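PDB 4R85: cytosine deaminase from Klebsiella pneumoniae, which catalyses the hydrolytic deamination of cytosine and probably of 5-methylcytosine at an iron-containing amidohydrolase active site. Local coordinates for residues 168-180 against 198-212. Residues are numbered along the deposited sequence; the frame is centred on the assembly and turned at random.
Sequences IEMGADVVGGIPH and LAQRYGRLVDVHCDE. With FE2 (Fe (II) ion), chain H; 17E (5-methylcytosine), chain G.
Arg204 reaches from just before strand 205-209 to the C-terminal end of helix 160-170, closed by a Schellman motif at Gly171, where its NH2 donates to Ile168 O in the last turn and to Ala172 O just beyond it, both at 2.8 Å. Ala172 O lies in the guanidinium plane, Ile168 O is tilted from it; the chain is bent at chi2 (-69°), and NE makes a weak bond to Tyr202 O. A water links NH1 to Glu169 O. Ile168 CG2, anti to its backbone N, lies over a face of the guanidinium and over a face of the Tyr202 ring, 4.0 Å from the ring centroid. Tyr202 OH donates to Glu169 OE2 on its anti side (2.7 Å), with the carboxylate plane turned 67° from the ring. The contact joins a beta-alpha-beta unit of the amidohydrolase TIM barrel to the end of the preceding helix; its strands 174-175 and 205-209 run parallel, joined by Val175 N to Leu205 O and Asp207 N to Val175 O. Val175 packs under helix 185-202, CG2 meeting Ala199 CB at 3.8 Å. At the strands' C-terminal ends, His209 NE2 binds the iron at 2.4 Å, while a water shared with Asp207 O accepts from its ND1. Glu212 OE1 accepts from N4 of 5-methylcytosine (2.8 Å), and Glu212 N lies over the centre of the His180 ring, whose ND1 bonds weakly to Cys210 O.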
loop_
_atom_site.group_PDB
_atom_site.type_symbol
_atom_site.label_atom_id
_atom_site.label_comp_id
_atom_site.label_asym_id
_atom_site.label_seq_id
_atom_site.Cartn_x
_atom_site.Cartn_y
_atom_site.Cartn_z
ATOM N N ILE A 168 1.935 -33.391 12.958
ATOM C CA ILE A 168 1.727 -33.041 14.358
ATOM C C ILE A 168 2.671 -33.834 15.258
ATOM O O ILE A 168 3.302 -33.277 16.158
ATOM C CB ILE A 168 0.251 -33.246 14.767
ATOM C CG1 ILE A 168 -0.628 -32.206 14.064
ATOM C CG2 ILE A 168 0.086 -33.193 16.286
ATOM C CD1 ILE A 168 -0.173 -30.773 14.278
ATOM N N GLU A 169 2.808 -35.130 15.003
ATOM C CA GLU A 169 3.707 -35.926 15.830
ATOM C C GLU A 169 5.164 -35.486 15.679
ATOM O O GLU A 169 5.947 -35.560 16.630
ATOM C CB GLU A 169 3.545 -37.421 15.540
ATOM C CG GLU A 169 2.200 -37.956 15.982
ATOM C CD GLU A 169 2.017 -39.431 15.688
ATOM O OE1 GLU A 169 2.770 -39.975 14.851
ATOM O OE2 GLU A 169 1.115 -40.042 16.301
ATOM N N MET A 170 5.516 -35.012 14.488
ATOM C CA MET A 170 6.862 -34.511 14.224
ATOM C C MET A 170 7.138 -33.220 14.986
ATOM O O MET A 170 8.295 -32.861 15.221
ATOM C CB MET A 170 7.067 -34.278 12.724
ATOM C CG MET A 170 7.365 -35.546 11.943
ATOM S SD MET A 170 7.277 -35.221 10.173
ATOM C CE MET A 170 8.632 -34.075 9.941
ATOM N N GLY A 171 6.073 -32.518 15.350
ATOM C CA GLY A 171 6.197 -31.380 16.242
ATOM C C GLY A 171 5.621 -30.057 15.778
ATOM O O GLY A 171 5.876 -29.029 16.407
ATOM N N ALA A 172 4.866 -30.052 14.683
ATOM C CA ALA A 172 4.130 -28.842 14.320
ATOM C C ALA A 172 3.268 -28.401 15.514
ATOM O O ALA A 172 2.596 -29.224 16.139
ATOM C CB ALA A 172 3.265 -29.081 13.099
ATOM N N ASP A 173 3.312 -27.109 15.832
ATOM C CA ASP A 173 2.624 -26.555 17.005
ATOM C C ASP A 173 1.145 -26.290 16.733
ATOM O O ASP A 173 0.337 -26.216 17.666
ATOM C CB ASP A 173 3.250 -25.219 17.419
ATOM C CG ASP A 173 4.751 -25.186 17.244
ATOM O OD1 ASP A 173 5.468 -25.526 18.210
ATOM O OD2 ASP A 173 5.216 -24.812 16.142
ATOM N N VAL A 174 0.802 -26.094 15.461
ATOM C CA VAL A 174 -0.550 -25.677 15.103
ATOM C C VAL A 174 -1.157 -26.600 14.051
ATOM O O VAL A 174 -0.471 -27.024 13.110
ATOM C CB VAL A 174 -0.566 -24.217 14.569
ATOM C CG1 VAL A 174 -1.992 -23.679 14.495
ATOM C CG2 VAL A 174 0.277 -23.320 15.446
ATOM N N VAL A 175 -2.439 -26.923 14.220
ATOM C CA VAL A 175 -3.166 -27.728 13.242
ATOM C C VAL A 175 -3.846 -26.835 12.207
ATOM O O VAL A 175 -4.626 -25.940 12.562
ATOM C CB VAL A 175 -4.238 -28.605 13.906
ATOM C CG1 VAL A 175 -5.066 -29.318 12.844
ATOM C CG2 VAL A 175 -3.599 -29.611 14.866
ATOM N N GLY A 176 -3.568 -27.089 10.924
ATOM C CA GLY A 176 -4.131 -26.286 9.853
ATOM C C GLY A 176 -5.301 -26.946 9.144
ATOM O O GLY A 176 -5.798 -27.980 9.580
ATOM N N GLY A 177 -5.740 -26.343 8.043
ATOM C CA GLY A 177 -6.833 -26.894 7.263
ATOM C C GLY A 177 -7.157 -26.025 6.062
ATOM O O GLY A 177 -6.636 -24.919 5.939
ATOM N N ILE A 178 -8.025 -26.522 5.182
ATOM C CA ILE A 178 -8.436 -25.758 4.002
ATOM C C ILE A 178 -9.813 -26.244 3.499
ATOM O O ILE A 178 -9.966 -26.670 2.349
ATOM C CB ILE A 178 -7.315 -25.799 2.902
ATOM C CG1 ILE A 178 -7.542 -24.726 1.829
ATOM C CG2 ILE A 178 -7.122 -27.221 2.328
ATOM C CD1 ILE A 178 -6.486 -24.705 0.738
ATOM N N PRO A 179 -10.837 -26.169 4.375
ATOM C CA PRO A 179 -12.141 -26.789 4.111
ATOM C C PRO A 179 -12.797 -26.315 2.823
ATOM O O PRO A 179 -13.461 -27.118 2.171
ATOM C CB PRO A 179 -12.990 -26.374 5.330
ATOM C CG PRO A 179 -12.272 -25.204 5.928
ATOM C CD PRO A 179 -10.818 -25.506 5.690
ATOM N N HIS A 180 -12.616 -25.044 2.453
ATOM C CA HIS A 180 -13.221 -24.531 1.221
ATOM C C HIS A 180 -12.626 -25.175 -0.034
ATOM O O HIS A 180 -13.226 -25.118 -1.117
ATOM C CB HIS A 180 -13.069 -23.007 1.144
ATOM C CG HIS A 180 -11.650 -22.561 1.020
ATOM N ND1 HIS A 180 -10.809 -22.467 2.106
ATOM C CD2 HIS A 180 -10.911 -22.217 -0.062
ATOM C CE1 HIS A 180 -9.613 -22.081 1.702
ATOM N NE2 HIS A 180 -9.646 -21.921 0.393
ATOM N N LEU A 198 -8.030 -33.791 15.974
ATOM C CA LEU A 198 -6.571 -33.873 15.977
ATOM C C LEU A 198 -5.954 -32.879 16.970
ATOM O O LEU A 198 -5.156 -33.258 17.820
ATOM C CB LEU A 198 -6.028 -33.615 14.564
ATOM C CG LEU A 198 -4.528 -33.825 14.329
ATOM C CD1 LEU A 198 -4.121 -35.271 14.597
ATOM C CD2 LEU A 198 -4.144 -33.388 12.896
ATOM N N ALA A 199 -6.322 -31.609 16.861
ATOM C CA ALA A 199 -5.806 -30.584 17.772
ATOM C C ALA A 199 -6.112 -30.902 19.228
ATOM O O ALA A 199 -5.263 -30.706 20.100
ATOM C CB ALA A 199 -6.355 -29.231 17.414
ATOM N N GLN A 200 -7.317 -31.395 19.498
ATOM C CA GLN A 200 -7.676 -31.734 20.882
ATOM C C GLN A 200 -6.911 -32.931 21.403
ATOM O O GLN A 200 -6.497 -32.958 22.562
ATOM C CB GLN A 200 -9.173 -32.007 21.024
ATOM C CG GLN A 200 -9.991 -30.776 21.260
ATOM C CD GLN A 200 -11.345 -31.083 21.871
ATOM O OE1 GLN A 200 -12.174 -31.767 21.269
ATOM N NE2 GLN A 200 -11.575 -30.577 23.069
ATOM N N ARG A 201 -6.736 -33.938 20.554
ATOM C CA ARG A 201 -6.050 -35.150 20.975
ATOM C C ARG A 201 -4.573 -34.899 21.302
ATOM O O ARG A 201 -4.024 -35.513 22.214
ATOM C CB ARG A 201 -6.202 -36.255 19.931
ATOM C CG ARG A 201 -5.431 -37.507 20.285
ATOM C CD ARG A 201 -6.211 -38.752 19.953
ATOM N NE ARG A 201 -5.540 -39.952 20.447
ATOM C CZ ARG A 201 -5.884 -41.186 20.098
ATOM N NH1 ARG A 201 -6.888 -41.376 19.252
ATOM N NH2 ARG A 201 -5.223 -42.228 20.587
ATOM N N TYR A 202 -3.945 -33.974 20.581
ATOM C CA TYR A 202 -2.524 -33.686 20.784
ATOM C C TYR A 202 -2.281 -32.352 21.504
ATOM O O TYR A 202 -1.140 -31.951 21.692
ATOM C CB TYR A 202 -1.774 -33.686 19.447
ATOM C CG TYR A 202 -1.621 -35.048 18.789
ATOM C CD1 TYR A 202 -2.610 -35.557 17.950
ATOM C CD2 TYR A 202 -0.474 -35.813 18.986
ATOM C CE1 TYR A 202 -2.470 -36.802 17.339
ATOM C CE2 TYR A 202 -0.326 -37.062 18.372
ATOM C CZ TYR A 202 -1.329 -37.547 17.555
ATOM O OH TYR A 202 -1.186 -38.784 16.939
ATOM N N GLY A 203 -3.350 -31.672 21.898
ATOM C CA GLY A 203 -3.233 -30.412 22.623
ATOM C C GLY A 203 -2.519 -29.309 21.857
ATOM O O GLY A 203 -1.623 -28.651 22.390
ATOM N N ARG A 204 -2.927 -29.092 20.610
ATOM C CA ARG A 204 -2.283 -28.096 19.764
ATOM C C ARG A 204 -3.214 -26.935 19.462
ATOM O O ARG A 204 -4.426 -27.021 19.674
ATOM C CB ARG A 204 -1.807 -28.735 18.451
ATOM C CG ARG A 204 -0.945 -29.978 18.648
ATOM C CD ARG A 204 0.423 -29.659 19.242
ATOM N NE ARG A 204 1.026 -30.853 19.826
ATOM C CZ ARG A 204 1.907 -31.636 19.211
ATOM N NH1 ARG A 204 2.383 -32.705 19.831
ATOM N NH2 ARG A 204 2.319 -31.356 17.983
ATOM N N LEU A 205 -2.635 -25.848 18.966
ATOM C CA LEU A 205 -3.407 -24.707 18.504
ATOM C C LEU A 205 -4.003 -25.037 17.137
ATOM O O LEU A 205 -3.661 -26.055 16.538
ATOM C CB LEU A 205 -2.515 -23.466 18.404
ATOM C CG LEU A 205 -1.782 -23.062 19.689
ATOM C CD1 LEU A 205 -1.060 -21.726 19.500
ATOM C CD2 LEU A 205 -2.768 -22.969 20.847
ATOM N N VAL A 206 -4.896 -24.177 16.657
ATOM C CA VAL A 206 -5.547 -24.366 15.358
ATOM C C VAL A 206 -5.488 -23.072 14.558
ATOM O O VAL A 206 -5.774 -22.003 15.089
ATOM C CB VAL A 206 -7.032 -24.751 15.546
ATOM C CG1 VAL A 206 -7.791 -24.714 14.217
ATOM C CG2 VAL A 206 -7.135 -26.121 16.181
ATOM N N ASP A 207 -5.105 -23.162 13.288
ATOM C CA ASP A 207 -5.158 -22.005 12.393
ATOM C C ASP A 207 -5.502 -22.476 10.985
ATOM O O ASP A 207 -4.670 -23.077 10.314
ATOM C CB ASP A 207 -3.822 -21.270 12.369
ATOM C CG ASP A 207 -3.923 -19.887 11.754
ATOM O OD1 ASP A 207 -3.217 -18.968 12.236
ATOM O OD2 ASP A 207 -4.705 -19.704 10.796
ATOM N N VAL A 208 -6.722 -22.179 10.544
ATOM C CA VAL A 208 -7.285 -22.774 9.340
ATOM C C VAL A 208 -7.452 -21.746 8.221
ATOM O O VAL A 208 -7.938 -20.637 8.461
ATOM C CB VAL A 208 -8.666 -23.402 9.661
ATOM C CG1 VAL A 208 -9.389 -23.815 8.391
ATOM C CG2 VAL A 208 -8.507 -24.593 10.604
ATOM N N HIS A 209 -7.046 -22.124 7.008
ATOM C CA HIS A 209 -7.363 -21.362 5.792
ATOM C C HIS A 209 -8.837 -21.583 5.527
ATOM O O HIS A 209 -9.241 -22.615 5.012
ATOM C CB HIS A 209 -6.541 -21.864 4.603
ATOM C CG HIS A 209 -5.153 -21.311 4.560
ATOM N ND1 HIS A 209 -4.212 -21.592 5.526
ATOM C CD2 HIS A 209 -4.553 -20.483 3.675
ATOM C CE1 HIS A 209 -3.087 -20.961 5.238
ATOM N NE2 HIS A 209 -3.269 -20.284 4.117
ATOM N N CYS A 210 -9.658 -20.624 5.903
ATOM C CA CYS A 210 -11.043 -20.982 6.126
ATOM C C CYS A 210 -11.967 -20.881 4.909
ATOM O O CYS A 210 -12.526 -21.876 4.463
ATOM C CB CYS A 210 -11.591 -20.221 7.330
ATOM S SG CYS A 210 -13.071 -20.982 7.885
ATOM N N ASP A 211 -12.145 -19.690 4.379
ATOM C CA ASP A 211 -13.008 -19.534 3.216
ATOM C C ASP A 211 -12.336 -18.563 2.249
ATOM O O ASP A 211 -12.824 -17.451 2.021
ATOM C CB ASP A 211 -14.397 -19.018 3.647
ATOM C CG ASP A 211 -15.205 -20.064 4.435
ATOM O OD1 ASP A 211 -15.455 -19.853 5.645
ATOM O OD2 ASP A 211 -15.609 -21.095 3.841
ATOM N N GLU A 212 -11.199 -18.981 1.693
ATOM C CA GLU A 212 -10.384 -18.088 0.871
ATOM C C GLU A 212 -10.886 -18.123 -0.562
ATOM O O GLU A 212 -10.203 -18.597 -1.474
ATOM C CB GLU A 212 -8.892 -18.452 0.954
ATOM C CG GLU A 212 -7.982 -17.353 0.361
ATOM C CD GLU A 212 -6.493 -17.679 0.384
ATOM O OE1 GLU A 212 -5.696 -16.776 0.038
ATOM O OE2 GLU A 212 -6.112 -18.818 0.734
HETATM FE FE FE2 H . -2.157 -18.248 3.735
HETATM N N1 17E G . -2.015 -21.461 -0.258
HETATM C C2 17E G . -3.275 -21.082 -0.048
HETATM O O2 17E G . -4.273 -22.023 -0.061
HETATM N N3 17E G . -3.594 -19.804 0.180
HETATM C C4 17E G . -2.639 -18.858 0.196
HETATM N N4 17E G . -2.991 -17.496 0.438
HETATM C C5 17E G . -1.304 -19.208 -0.017
HETATM C C6 17E G . -1.020 -20.552 -0.245
HETATM C CM5 17E G . -0.229 -18.169 0.001
HETATM O O HOH W 1 5.068 -33.777 18.761
HETATM O O HOH W 2 -3.786 -23.612 7.580
#